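Local coordinates for surface protein SPB1 (Streptococcus agalactiae, PDB 4UZG) that forms the backbone of the group B streptococcal type 2b pilus, probably as a shaft subunit that sortases join covalently into the fibre, at residues K34-V39 with N152-N157; Y38-T43 with I93-A98; V27-T32 with D113-K118. All coordinates share one frame; numbering follows the deposited sequence.

Interaction 1 of 3, residues K34-V39 with N152-N157; sequences KVYQYV and NPNTSN. With CA (calcium ion), chain F.
An antiparallel strand pair of the large mixed sheet, 37-43 beside 146-153, ends here where the chain leaves Pro-153 in a type II' beta turn, and Asn-154, second residue of that turn, joins the two segments beyond the last bridge. The regular part is short: Val-39 and Asn-152 form a hydrogen-bonded pair, with Val-39 N to Asn-152 O at 2.8 Å, and Tyr-38 faces Pro-153 as a non-hydrogen-bonded pair. Asn-154 N still donates to Gln-37 O, and then its side chain takes over. Its ND2 donates to Lys-34 O at 2.9 Å, nearly straight and close to the amide plane, while OD1 receives Tyr-36 N at 2.9 Å on a lone pair in the carbonyl plane; a weak, longer bond from Gln-37 N also reaches OD1. These bonds fix the amide's rotation and lay it flat against the Tyr-36 ring, the planes 12° apart and OD1 3.2 Å above the ring, offset toward its rim. Just past the turn, Asn-157 OD1 binds the calcium ion at 2.3 Å, with Asp-158 and two waters also bound to the metal. The Gln-37 side chain bonds to the turn itself: NE2 donates to Asn-154 O at 2.9 Å, almost straight in its own amide plane but well above the plane of the accepting carbonyl.

Interaction 2 of 3, residues Y38-T43 with I93-A98; sequences YVIKDT and ITIPWA
Tyr-38 to Ile-40 pair with Ile-93 to Ile-95 as neighbouring antiparallel strands of the large mixed sheet, in the interior of its strand order; the short segments run at 169° with their axes 4.8 Å apart at closest approach. Backbone bonding sets the register. Tyr-38 with Ile-95 and Ile-40 with Ile-93 are hydrogen-bonded pairs, each joined by two N-H to O bonds, and the bond from Ile-95 N to Tyr-38 O is almost straight, at 2.8 Å. Between them Val-39 and Thr-94 form the non-hydrogen-bonded pair, their CA atoms 4.5 Å apart; here the backbone adds CA-H to O contacts, Val-39 CA to Ile-93 O and Thr-94 CA to Tyr-38 O.

Apolar contact divides by face. On the side bearing Tyr-38, Ile-40, Ile-93 and Ile-95, the CD1 methyl of Ile-40 approaches CD1 of Ile-95 to 3.7 Å and CG2 of Ile-93 to 4.1 Å, thus bridging its direct partner and the next residue on that face. Ile-21 of strand 16-26 also packs on Ile-40, which places this face inward. The other side holds Val-39 and Thr-94 side by side, pointing the same way.

The aromatic contact lies just past the strand end, where Trp-97 follows Pro-96. Tyr-38 CG is anti to its carbonyl carbon (chi1 -76°), and the ring directs an edge at the indole face: the planes stand at 81°, a T-shaped pair, with the Tyr-38 ring and the Trp-97 six-membered ring 4.8 Å apart between centroids. Tyr-38 CE2 sits 3.5 Å above the indole plane, over its centre, and comes within 3.6 Å of Trp-97 CE2.

Interaction 3 of 3, residues V27-T32 with D113-K118; sequences VNYHGT and DDFFYK
In both Asn-28 and Phe-115 CG is anti to the carbonyl carbon (chi1 -71° in Asn-28), which sets the side chains alongside each other, sliding past in opposite directions. The carboxamide is stacked on the phenyl ring, the two planes only 1° apart. Over the centre of that face lies Asn-28 CB, 3.5 Å from the centroid and little off the ring normal, a CH-pi contact; Asn-28 ND2 is displaced toward the Phe-115 CG end, at 3.5 Å from that atom. The same ND2 donates to Tyr-117 O at 3.0 Å, a nearly straight bond lying in the amide plane, which fixes the rotation of the amide. A water that takes the Tyr-117 N-H at 2.8 Å probably donates to Asn-28 OD1, to which Trp-97 NE1 makes a weak bond. Both amide ends therefore reach the Tyr-117 backbone, one directly and one probably through water. Tyr-29 meets the rim of Phe-115: the phenyl edge is turned to the tyrosine face in an offset edge-to-face pair, planes at 72°, with Phe-115 CZ 3.7 Å from Tyr-29 CZ. Tyr-29 OH lies in the plane of the phenyl ring, 3.5 Å from CE2. Lys-34 adds a cation-pi contact to Phe-115 and salt bridges to Asp-113 and Asp-114. Together these contacts pin the loop between strands 90-96 and 121-131 to the segment entering the small antiparallel hairpin of strands 29-30 and 33-34, an amide-aromatic stack joining two surface loops.

In the fold
Interactions 1 and 2 flank strand 37-43 in one sheet, sharing Tyr-38 and Val-39, with centres about 8 Å apart; strand 146-153 lies along one edge and strand 90-96 along the other. Past the bridges, Tyr-36 O and Trp-97 N, 2.8 Å apart, probably continue the hydrogen bonding. Interaction 3 lies on the same side of the molecule's centre, its own centre about 11 Å from that of interaction 1 and 15 Å from that of interaction 2. It is tied to interaction 1 by the Lys-34 NZ to Asp-114 OD1 salt bridge at 2.7 Å, and to both by the hydrogen bond between Tyr-38 OH and Val-27 O, 2.7 Å apart. The calcium ion at Asn-157 belongs to interaction 1.

Interaction 1 of 3, residues K34-V39 with N152-N157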
# COMPACT_ATOMS: atom_id res chain seq x y z
N LYS A 34 -36.84 10.99 -5.36
CA LYS A 34 -36.67 10.12 -4.22
C LYS A 34 -35.42 9.26 -4.42
O LYS A 34 -35.23 8.69 -5.50
CB LYS A 34 -37.90 9.23 -4.14
CG LYS A 34 -37.82 8.11 -3.17
CD LYS A 34 -39.13 7.39 -3.06
CE LYS A 34 -39.06 6.28 -2.05
NZ LYS A 34 -40.34 5.53 -1.92
N VAL A 35 -34.58 9.17 -3.39
CA VAL A 35 -33.43 8.28 -3.42
C VAL A 35 -33.84 6.91 -2.90
O VAL A 35 -34.24 6.76 -1.74
CB VAL A 35 -32.26 8.82 -2.59
CG1 VAL A 35 -31.10 7.81 -2.62
CG2 VAL A 35 -31.81 10.17 -3.14
N TYR A 36 -33.70 5.91 -3.76
CA TYR A 36 -34.04 4.54 -3.38
C TYR A 36 -32.80 3.64 -3.23
O TYR A 36 -32.94 2.51 -2.75
CB TYR A 36 -35.06 3.92 -4.36
CG TYR A 36 -34.59 3.92 -5.78
CD1 TYR A 36 -33.76 2.92 -6.25
CD2 TYR A 36 -34.93 4.95 -6.65
CE1 TYR A 36 -33.32 2.92 -7.56
CE2 TYR A 36 -34.50 4.95 -7.97
CZ TYR A 36 -33.67 3.94 -8.40
OH TYR A 36 -33.19 3.90 -9.69
N GLN A 37 -31.61 4.12 -3.60
CA GLN A 37 -30.38 3.38 -3.35
C GLN A 37 -29.20 4.30 -3.44
O GLN A 37 -29.27 5.34 -4.08
CB GLN A 37 -30.22 2.24 -4.36
CG GLN A 37 -30.03 2.70 -5.78
CD GLN A 37 -29.99 1.57 -6.78
OE1 GLN A 37 -30.48 0.47 -6.52
NE2 GLN A 37 -29.42 1.84 -7.94
N TYR A 38 -28.10 3.87 -2.82
CA TYR A 38 -26.77 4.42 -3.10
C TYR A 38 -25.91 3.30 -3.64
O TYR A 38 -25.93 2.18 -3.11
CB TYR A 38 -26.12 5.07 -1.85
CG TYR A 38 -26.71 6.40 -1.54
CD1 TYR A 38 -26.24 7.55 -2.16
CD2 TYR A 38 -27.78 6.52 -0.67
CE1 TYR A 38 -26.84 8.78 -1.92
CE2 TYR A 38 -28.37 7.75 -0.41
CZ TYR A 38 -27.92 8.87 -1.06
OH TYR A 38 -28.52 10.10 -0.85
N VAL A 39 -25.12 3.60 -4.67
CA VAL A 39 -24.25 2.62 -5.31
C VAL A 39 -22.80 3.05 -5.14
O VAL A 39 -22.42 4.16 -5.56
CB VAL A 39 -24.57 2.50 -6.80
CG1 VAL A 39 -23.70 1.43 -7.43
CG2 VAL A 39 -26.06 2.20 -7.03
N ASN A 152 -22.90 7.09 -5.90
CA ASN A 152 -23.96 7.79 -6.64
C ASN A 152 -25.32 7.37 -6.10
O ASN A 152 -25.53 6.19 -5.77
CB ASN A 152 -23.94 7.41 -8.12
CG ASN A 152 -22.79 8.03 -8.89
OD1 ASN A 152 -22.84 9.18 -9.29
ND2 ASN A 152 -21.74 7.25 -9.11
N PRO A 153 -26.29 8.29 -6.06
CA PRO A 153 -27.68 7.89 -5.80
C PRO A 153 -28.27 7.23 -7.02
O PRO A 153 -27.90 7.57 -8.15
CB PRO A 153 -28.35 9.22 -5.51
CG PRO A 153 -27.60 10.19 -6.39
CD PRO A 153 -26.16 9.71 -6.38
N ASN A 154 -29.25 6.37 -6.79
CA ASN A 154 -30.10 5.84 -7.86
C ASN A 154 -29.25 5.32 -9.01
O ASN A 154 -28.39 4.47 -8.77
CB ASN A 154 -31.17 6.87 -8.23
CG ASN A 154 -32.11 7.13 -7.08
OD1 ASN A 154 -32.09 6.43 -6.07
ND2 ASN A 154 -32.97 8.14 -7.24
N THR A 155 -29.47 5.79 -10.24
CA THR A 155 -28.71 5.28 -11.37
C THR A 155 -27.76 6.30 -11.97
O THR A 155 -27.26 6.14 -13.08
CB THR A 155 -29.62 4.73 -12.46
OG1 THR A 155 -30.48 5.77 -12.93
CG2 THR A 155 -30.45 3.57 -11.94
N SER A 156 -27.45 7.35 -11.22
CA SER A 156 -26.47 8.30 -11.72
C SER A 156 -25.08 7.70 -11.78
O SER A 156 -24.73 6.85 -10.99
CB SER A 156 -26.43 9.53 -10.83
OG SER A 156 -25.52 10.46 -11.38
N ASN A 157 -24.26 8.17 -12.73
CA ASN A 157 -22.83 7.86 -12.76
C ASN A 157 -21.98 9.14 -12.81
O ASN A 157 -20.83 9.09 -13.24
CB ASN A 157 -22.44 6.90 -13.90
CG ASN A 157 -22.46 7.57 -15.26
OD1 ASN A 157 -23.12 8.58 -15.43
ND2 ASN A 157 -21.73 7.01 -16.22
CA CA F . -23.84 10.44 -16.53
O HOH W 1 -21.12 4.59 -7.99
O HOH W 2 -25.69 9.88 -14.93
O HOH W 3 -25.67 9.18 -17.59

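Interaction 2 of 3, residues Y38-T43 with I93-A98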
# COMPACT_ATOMS: atom_id res chain seq x y z
N TYR A 38 -28.10 3.87 -2.82
CA TYR A 38 -26.77 4.42 -3.10
C TYR A 38 -25.91 3.30 -3.64
O TYR A 38 -25.93 2.18 -3.11
CB TYR A 38 -26.12 5.07 -1.85
CG TYR A 38 -26.71 6.40 -1.54
CD1 TYR A 38 -26.24 7.55 -2.16
CD2 TYR A 38 -27.78 6.52 -0.67
CE1 TYR A 38 -26.84 8.78 -1.92
CE2 TYR A 38 -28.37 7.75 -0.41
CZ TYR A 38 -27.92 8.87 -1.06
OH TYR A 38 -28.52 10.10 -0.85
N VAL A 39 -25.12 3.60 -4.67
CA VAL A 39 -24.25 2.62 -5.31
C VAL A 39 -22.80 3.05 -5.14
O VAL A 39 -22.42 4.16 -5.56
CB VAL A 39 -24.57 2.50 -6.80
CG1 VAL A 39 -23.70 1.43 -7.43
CG2 VAL A 39 -26.06 2.20 -7.03
N ILE A 40 -21.99 2.18 -4.54
CA ILE A 40 -20.57 2.41 -4.33
C ILE A 40 -19.82 1.47 -5.27
O ILE A 40 -19.93 0.25 -5.16
CB ILE A 40 -20.19 2.09 -2.87
CG1 ILE A 40 -20.98 2.98 -1.90
CG2 ILE A 40 -18.68 2.25 -2.67
CD1 ILE A 40 -22.17 2.29 -1.25
N LYS A 41 -19.06 2.05 -6.19
CA LYS A 41 -18.30 1.27 -7.16
C LYS A 41 -16.83 1.55 -6.96
O LYS A 41 -16.42 2.70 -6.93
CB LYS A 41 -18.67 1.66 -8.59
CG LYS A 41 -19.97 1.11 -9.04
CD LYS A 41 -20.28 1.45 -10.49
CE LYS A 41 -21.63 0.89 -10.91
NZ LYS A 41 -21.89 1.15 -12.36
N ASP A 42 -16.02 0.50 -6.82
CA ASP A 42 -14.58 0.67 -6.53
C ASP A 42 -13.79 -0.09 -7.57
O ASP A 42 -13.94 -1.31 -7.71
CB ASP A 42 -14.31 0.13 -5.14
CG ASP A 42 -12.93 0.46 -4.63
OD1 ASP A 42 -11.96 0.47 -5.39
OD2 ASP A 42 -12.80 0.67 -3.39
N THR A 43 -12.99 0.66 -8.34
CA THR A 43 -12.10 0.06 -9.32
C THR A 43 -10.69 0.07 -8.70
O THR A 43 -10.10 1.13 -8.50
CB THR A 43 -12.10 0.84 -10.63
OG1 THR A 43 -13.43 0.93 -11.13
CG2 THR A 43 -11.21 0.15 -11.68
N ILE A 93 -21.08 -2.18 -4.33
CA ILE A 93 -22.00 -2.35 -3.22
C ILE A 93 -23.21 -1.46 -3.46
O ILE A 93 -23.06 -0.27 -3.71
CB ILE A 93 -21.31 -2.01 -1.88
CG1 ILE A 93 -20.38 -3.16 -1.49
CG2 ILE A 93 -22.34 -1.75 -0.76
CD1 ILE A 93 -19.44 -2.86 -0.36
N THR A 94 -24.41 -2.03 -3.39
CA THR A 94 -25.64 -1.28 -3.59
C THR A 94 -26.41 -1.33 -2.28
O THR A 94 -26.73 -2.40 -1.79
CB THR A 94 -26.47 -1.87 -4.73
OG1 THR A 94 -25.68 -1.87 -5.91
CG2 THR A 94 -27.73 -1.07 -4.97
N ILE A 95 -26.70 -0.15 -1.73
CA ILE A 95 -27.39 -0.05 -0.45
C ILE A 95 -28.83 0.42 -0.74
O ILE A 95 -29.05 1.57 -1.13
CB ILE A 95 -26.70 0.95 0.49
CG1 ILE A 95 -25.24 0.54 0.73
CG2 ILE A 95 -27.48 1.06 1.80
CD1 ILE A 95 -24.44 1.54 1.55
N PRO A 96 -29.83 -0.45 -0.55
CA PRO A 96 -31.21 0.01 -0.73
C PRO A 96 -31.54 1.05 0.35
O PRO A 96 -31.14 0.93 1.50
CB PRO A 96 -32.04 -1.28 -0.59
CG PRO A 96 -31.22 -2.18 0.23
CD PRO A 96 -29.78 -1.87 -0.16
N TRP A 97 -32.30 2.06 -0.06
CA TRP A 97 -32.53 3.24 0.78
C TRP A 97 -34.00 3.43 1.12
O TRP A 97 -34.34 4.20 2.03
CB TRP A 97 -31.99 4.49 0.04
CG TRP A 97 -31.48 5.56 0.95
CD1 TRP A 97 -32.01 6.80 1.12
CD2 TRP A 97 -30.32 5.49 1.78
NE1 TRP A 97 -31.26 7.50 2.02
CE2 TRP A 97 -30.23 6.72 2.44
CE3 TRP A 97 -29.36 4.51 2.01
CZ2 TRP A 97 -29.19 7.01 3.33
CZ3 TRP A 97 -28.34 4.79 2.91
CH2 TRP A 97 -28.26 6.03 3.55
N ALA A 98 -34.88 2.75 0.39
CA ALA A 98 -36.31 2.86 0.61
C ALA A 98 -36.95 1.58 0.12
O ALA A 98 -36.37 0.86 -0.70
CB ALA A 98 -36.90 4.09 -0.15

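Interaction 3 of 3, residues V27-T32 with D113-K118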
# COMPACT_ATOMS: atom_id res chain seq x y z
N VAL A 27 -28.77 11.44 1.90
CA VAL A 27 -30.10 11.91 2.27
C VAL A 27 -31.15 11.24 1.39
O VAL A 27 -30.85 10.45 0.49
CB VAL A 27 -30.22 13.45 2.18
CG1 VAL A 27 -29.30 14.12 3.19
CG2 VAL A 27 -29.95 13.93 0.77
N ASN A 28 -32.41 11.55 1.64
CA ASN A 28 -33.52 10.83 1.04
C ASN A 28 -34.00 11.39 -0.31
O ASN A 28 -34.73 10.70 -1.00
CB ASN A 28 -34.65 10.76 2.05
CG ASN A 28 -34.32 9.82 3.21
OD1 ASN A 28 -33.42 8.98 3.10
ND2 ASN A 28 -35.05 9.92 4.30
N TYR A 29 -33.56 12.59 -0.68
CA TYR A 29 -33.88 13.19 -1.99
C TYR A 29 -32.63 13.70 -2.70
O TYR A 29 -31.69 14.18 -2.08
CB TYR A 29 -34.89 14.33 -1.85
CG TYR A 29 -36.22 13.81 -1.40
CD1 TYR A 29 -37.16 13.35 -2.31
CD2 TYR A 29 -36.53 13.73 -0.05
CE1 TYR A 29 -38.39 12.84 -1.89
CE2 TYR A 29 -37.74 13.22 0.38
CZ TYR A 29 -38.66 12.77 -0.54
OH TYR A 29 -39.86 12.28 -0.10
N HIS A 30 -32.64 13.60 -4.03
CA HIS A 30 -31.56 14.09 -4.89
C HIS A 30 -32.22 14.83 -6.04
O HIS A 30 -32.86 14.21 -6.89
CB HIS A 30 -30.73 12.90 -5.40
CG HIS A 30 -29.66 13.28 -6.37
ND1 HIS A 30 -29.61 12.79 -7.66
CD2 HIS A 30 -28.58 14.10 -6.25
CE1 HIS A 30 -28.56 13.29 -8.28
NE2 HIS A 30 -27.92 14.09 -7.45
N GLY A 31 -32.09 16.15 -6.05
CA GLY A 31 -32.89 16.96 -6.94
C GLY A 31 -34.27 16.84 -6.32
O GLY A 31 -34.42 16.96 -5.09
N THR A 32 -35.26 16.57 -7.16
CA THR A 32 -36.63 16.36 -6.71
C THR A 32 -36.96 14.86 -6.70
O THR A 32 -38.10 14.46 -6.49
CB THR A 32 -37.61 17.09 -7.63
OG1 THR A 32 -37.42 16.63 -8.97
CG2 THR A 32 -37.37 18.59 -7.59
N ASP A 113 -43.09 8.68 3.60
CA ASP A 113 -42.69 7.73 2.57
C ASP A 113 -42.08 6.48 3.23
O ASP A 113 -42.25 6.30 4.44
CB ASP A 113 -41.71 8.42 1.62
CG ASP A 113 -41.84 7.94 0.19
OD1 ASP A 113 -42.08 6.74 -0.05
OD2 ASP A 113 -41.66 8.79 -0.71
N ASP A 114 -41.41 5.63 2.46
CA ASP A 114 -40.95 4.34 2.98
C ASP A 114 -39.43 4.23 3.04
O ASP A 114 -38.87 3.15 2.90
CB ASP A 114 -41.57 3.19 2.16
CG ASP A 114 -41.27 3.28 0.68
OD1 ASP A 114 -40.33 3.99 0.29
OD2 ASP A 114 -41.99 2.60 -0.08
N PHE A 115 -38.79 5.37 3.29
CA PHE A 115 -37.35 5.41 3.53
C PHE A 115 -36.95 4.61 4.76
O PHE A 115 -37.66 4.59 5.77
CB PHE A 115 -36.92 6.87 3.74
CG PHE A 115 -37.13 7.73 2.54
CD1 PHE A 115 -36.36 7.55 1.40
CD2 PHE A 115 -38.10 8.73 2.52
CE1 PHE A 115 -36.54 8.34 0.29
CE2 PHE A 115 -38.28 9.52 1.40
CZ PHE A 115 -37.51 9.33 0.28
N PHE A 116 -35.77 3.99 4.70
CA PHE A 116 -35.24 3.24 5.82
C PHE A 116 -34.52 4.10 6.85
O PHE A 116 -34.47 3.75 8.03
CB PHE A 116 -34.26 2.16 5.36
CG PHE A 116 -34.84 1.20 4.35
CD1 PHE A 116 -36.16 0.79 4.39
CD2 PHE A 116 -34.02 0.70 3.34
CE1 PHE A 116 -36.64 -0.09 3.45
CE2 PHE A 116 -34.49 -0.19 2.40
CZ PHE A 116 -35.81 -0.60 2.45
N TYR A 117 -33.94 5.21 6.40
CA TYR A 117 -33.05 6.03 7.20
C TYR A 117 -33.58 7.45 7.19
O TYR A 117 -34.39 7.85 6.33
CB TYR A 117 -31.62 5.94 6.64
CG TYR A 117 -31.20 4.49 6.43
CD1 TYR A 117 -31.08 3.62 7.50
CD2 TYR A 117 -31.01 3.97 5.15
CE1 TYR A 117 -30.77 2.26 7.32
CE2 TYR A 117 -30.68 2.63 4.95
CZ TYR A 117 -30.57 1.78 6.05
OH TYR A 117 -30.27 0.44 5.90
N LYS A 118 -33.20 8.22 8.19
CA LYS A 118 -33.67 9.59 8.28
C LYS A 118 -32.51 10.53 8.49
O LYS A 118 -31.42 10.14 8.94
CB LYS A 118 -34.74 9.75 9.35
CG LYS A 118 -34.34 9.24 10.70
CD LYS A 118 -35.45 9.38 11.73
CE LYS A 118 -34.95 9.05 13.13
NZ LYS A 118 -35.97 9.30 14.18
O HOH W 4 -33.58 6.19 3.81